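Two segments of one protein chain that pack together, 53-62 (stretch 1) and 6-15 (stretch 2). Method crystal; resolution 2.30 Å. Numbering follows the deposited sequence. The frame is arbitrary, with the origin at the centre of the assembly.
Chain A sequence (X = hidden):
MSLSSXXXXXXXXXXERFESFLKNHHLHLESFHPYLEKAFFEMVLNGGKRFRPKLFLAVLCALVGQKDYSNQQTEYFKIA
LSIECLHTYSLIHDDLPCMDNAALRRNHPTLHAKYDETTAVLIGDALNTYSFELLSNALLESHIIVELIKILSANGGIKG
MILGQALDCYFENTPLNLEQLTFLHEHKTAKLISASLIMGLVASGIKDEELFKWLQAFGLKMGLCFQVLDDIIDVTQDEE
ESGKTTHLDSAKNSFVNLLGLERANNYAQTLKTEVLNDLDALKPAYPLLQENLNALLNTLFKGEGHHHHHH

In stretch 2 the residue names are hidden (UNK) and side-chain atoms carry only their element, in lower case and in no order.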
# COMPACT_ATOMS: atom_id res chain seq x y z
N PRO A 53 -3.65 5.70 16.61
CA PRO A 53 -2.70 6.77 16.88
C PRO A 53 -2.49 7.08 18.36
O PRO A 53 -1.36 7.35 18.77
CB PRO A 53 -3.30 7.97 16.15
CG PRO A 53 -4.17 7.40 15.10
CD PRO A 53 -4.73 6.16 15.71
N LYS A 54 -3.55 7.03 19.16
CA LYS A 54 -3.39 7.19 20.62
C LYS A 54 -2.46 6.15 21.24
O LYS A 54 -1.67 6.48 22.12
CB LYS A 54 -4.72 7.20 21.34
CG LYS A 54 -5.48 8.50 21.18
CD LYS A 54 -6.91 8.37 21.64
CE LYS A 54 -7.68 9.64 21.27
NZ LYS A 54 -9.01 9.72 21.91
N LEU A 55 -2.53 4.90 20.78
CA LEU A 55 -1.62 3.85 21.25
C LEU A 55 -0.18 4.15 20.86
O LEU A 55 0.73 3.95 21.65
CB LEU A 55 -2.01 2.49 20.69
CG LEU A 55 -3.25 1.79 21.23
CD1 LEU A 55 -3.69 0.74 20.21
CD2 LEU A 55 -2.91 1.15 22.58
N PHE A 56 -0.01 4.61 19.61
CA PHE A 56 1.29 5.01 19.07
C PHE A 56 1.90 6.11 19.92
O PHE A 56 3.07 6.03 20.36
CB PHE A 56 1.14 5.49 17.61
CG PHE A 56 2.39 6.12 17.04
CD1 PHE A 56 2.44 7.48 16.79
CD2 PHE A 56 3.53 5.34 16.78
CE1 PHE A 56 3.60 8.07 16.28
CE2 PHE A 56 4.69 5.93 16.26
CZ PHE A 56 4.74 7.29 16.03
N LEU A 57 1.09 7.14 20.15
CA LEU A 57 1.51 8.30 20.93
C LEU A 57 1.69 8.01 22.43
O LEU A 57 2.52 8.64 23.06
CB LEU A 57 0.56 9.47 20.72
CG LEU A 57 0.60 10.12 19.34
CD1 LEU A 57 -0.62 11.03 19.14
CD2 LEU A 57 1.90 10.89 19.17
N ALA A 58 0.96 7.04 22.96
CA ALA A 58 1.14 6.62 24.35
C ALA A 58 2.56 6.13 24.61
O ALA A 58 3.14 6.50 25.60
CB ALA A 58 0.15 5.55 24.72
N VAL A 59 3.09 5.33 23.69
CA VAL A 59 4.43 4.75 23.81
C VAL A 59 5.49 5.82 23.58
O VAL A 59 6.47 5.91 24.31
CB VAL A 59 4.63 3.58 22.80
CG1 VAL A 59 5.94 2.84 23.06
CG2 VAL A 59 3.50 2.60 22.90
N LEU A 60 5.27 6.63 22.56
CA LEU A 60 6.23 7.61 22.13
C LEU A 60 6.41 8.80 23.09
O LEU A 60 7.54 9.12 23.46
CB LEU A 60 5.83 8.08 20.74
CG LEU A 60 6.69 9.12 20.06
CD1 LEU A 60 7.99 8.51 19.55
CD2 LEU A 60 5.85 9.60 18.94
N CYS A 61 5.30 9.42 23.50
CA CYS A 61 5.33 10.53 24.48
C CYS A 61 5.97 10.14 25.80
O CYS A 61 6.62 10.96 26.45
CB CYS A 61 3.92 11.04 24.78
SG CYS A 61 3.11 11.85 23.43
N ALA A 62 5.75 8.89 26.21
CA ALA A 62 6.37 8.33 27.40
C ALA A 62 7.88 8.16 27.27
O ALA A 62 8.61 8.37 28.24
CB ALA A 62 5.73 7.02 27.72
N UNK A 6 2.16 15.38 35.19
CA UNK A 6 2.63 16.12 34.00
C UNK A 6 2.80 15.29 32.73
O UNK A 6 2.35 15.71 31.67
c UNK A 6 3.86 16.78 35.93
c UNK A 6 3.09 15.56 36.32
c UNK A 6 3.98 16.70 34.46
N UNK A 7 3.43 14.12 32.86
CA UNK A 7 3.59 13.16 31.77
C UNK A 7 2.27 12.79 31.07
O UNK A 7 2.17 12.82 29.85
o UNK A 7 5.09 10.87 30.35
c UNK A 7 4.34 10.78 31.32
c UNK A 7 4.24 11.90 32.33
n UNK A 7 3.60 9.69 31.57
N UNK A 8 1.26 12.46 31.88
CA UNK A 8 -0.04 12.03 31.41
C UNK A 8 -0.84 13.20 30.86
O UNK A 8 -1.70 13.03 29.98
c UNK A 8 -1.96 10.48 32.26
c UNK A 8 -0.80 11.41 32.58
c UNK A 8 -2.52 9.89 33.53
c UNK A 8 -1.49 9.39 31.32
N UNK A 9 -0.55 14.39 31.39
CA UNK A 9 -1.22 15.62 30.98
C UNK A 9 -0.67 16.07 29.64
O UNK A 9 -1.42 16.57 28.79
c UNK A 9 -0.98 16.72 32.03
o UNK A 9 -1.91 17.78 31.88
N UNK A 10 0.64 15.89 29.47
CA UNK A 10 1.34 16.20 28.23
C UNK A 10 0.85 15.29 27.09
O UNK A 10 0.66 15.74 25.96
c UNK A 10 3.96 17.34 26.59
c UNK A 10 4.70 17.41 25.41
c UNK A 10 2.85 16.04 28.43
c UNK A 10 4.82 15.01 25.35
c UNK A 10 4.09 14.94 26.53
c UNK A 10 5.13 16.24 24.79
c UNK A 10 3.64 16.11 27.16
N UNK A 11 0.66 14.01 27.42
CA UNK A 11 0.20 13.01 26.48
C UNK A 11 -1.23 13.27 26.01
O UNK A 11 -1.50 13.22 24.81
c UNK A 11 -0.26 10.22 25.01
o UNK A 11 -2.76 7.67 24.40
c UNK A 11 -0.50 10.55 26.36
c UNK A 11 -2.27 8.91 26.38
c UNK A 11 -1.01 9.28 24.36
c UNK A 11 -1.52 9.87 27.03
c UNK A 11 0.33 11.60 27.07
c UNK A 11 -2.01 8.62 25.05
N UNK A 12 -2.13 13.57 26.94
CA UNK A 12 -3.52 13.88 26.60
C UNK A 12 -3.63 15.09 25.66
O UNK A 12 -4.51 15.15 24.80
c UNK A 12 -5.41 10.55 28.59
c UNK A 12 -4.80 12.90 28.59
c UNK A 12 -5.67 10.61 29.95
c UNK A 12 -4.99 11.69 27.92
c UNK A 12 -5.06 12.93 29.96
o UNK A 12 -6.09 9.48 30.61
c UNK A 12 -4.35 14.14 27.86
c UNK A 12 -5.49 11.80 30.64
N UNK A 13 -2.72 16.04 25.84
CA UNK A 13 -2.70 17.23 25.04
C UNK A 13 -2.15 16.96 23.63
O UNK A 13 -2.62 17.56 22.65
o UNK A 13 -0.88 20.25 24.82
c UNK A 13 -1.93 19.64 25.04
n UNK A 13 -3.13 20.09 24.65
c UNK A 13 -1.91 18.33 25.76
N UNK A 14 -1.17 16.06 23.52
CA UNK A 14 -0.67 15.62 22.21
C UNK A 14 -1.71 14.88 21.38
O UNK A 14 -1.73 15.01 20.16
o UNK A 14 2.08 18.01 22.40
o UNK A 14 1.98 16.74 20.61
c UNK A 14 0.61 14.80 22.35
c UNK A 14 1.81 15.65 22.74
c UNK A 14 1.97 16.89 21.86
N UNK A 15 -2.58 14.12 22.04
CA UNK A 15 -3.69 13.46 21.39
C UNK A 15 -4.69 14.45 20.80
O UNK A 15 -5.23 14.21 19.73
s UNK A 15 -3.33 11.14 22.84
c UNK A 15 -4.39 12.51 22.36

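Position 6 has three side-chain carbons that close a ring onto the backbone N. It lies out of reach of stretch 1. It is Pro-6.

Position 7 carries two carbons, the second bearing one oxygen and one nitrogen, and the oxygen comes near CA of Ala-62. This is Asn-7. Its CB points sideways, but the end comes nearer, with OD1 of Asn-7 4.1 Å from CA of Ala-62. ND2 is hydrogen-bonded elsewhere in the structure.

Position 8 has four carbons, forked at the second. That fork gives Leu-8, which does not reach stretch 1.

Position 9 has one carbon and then one oxygen. This is Ser-9. It is exposed and touches a crystal neighbour.

Position 10 has one carbon and then a six-carbon ring with no oxygen. Its CA-to-CB bond points toward stretch 1, and a ring carbon approaches SG of Cys-61. The residue is Phe-10. Its CE2 is 4.1 Å from SG of Cys-61, and the sulfur lies oblique to the ring.

Position 11 has one carbon, a six-carbon ring and one oxygen on the ring. The ring sits among Lys-54, Leu-57, Ala-58 and Cys-61. It is Tyr-11. Its OH donates a hydrogen bond to O of Lys-54, at 2.8 Å. The same carbonyl accepts the helical bond from N of Ala-58, also at 2.8 Å, so it serves two donors.

Position 12 has one carbon, then a ring of six carbons bearing one oxygen. It is Tyr-12. It is exposed and makes no contact here.

Position 13 has two carbons, the second with one oxygen and one nitrogen. It is Asn-13, out of reach of stretch 1.

Position 14 has three carbons, the third carrying two oxygens. Its CB lies 4.0 Å from SG of Cys-61. It is Glu-14. Both carboxylate oxygens are hydrogen-bonded outside this contact.

Position 15 has one carbon and then one sulfur, and the sulfur packs against CG of Lys-54. It is Cys-15, with SG 3.8 Å from that CG.

The two helices run at 138° to each other, nearer antiparallel than parallel, with axes 9.8 Å apart at closest approach. Tyr-11 is the central knob. Its ring packs on apolar atoms, with CZ 3.8 Å from CB of Ala-58, while its hydroxyl meets a backbone carbonyl. Cys-61 answers from stretch 1, its sulfur at the edge of the Tyr-11 ring and also near Phe-10 and Glu-14. Cys-15 against Lys-54 and Asn-7 beside Ala-62 extend the contact in opposite directions along the helices.

Stretch 2 (6-15) PNLSFYYNEC
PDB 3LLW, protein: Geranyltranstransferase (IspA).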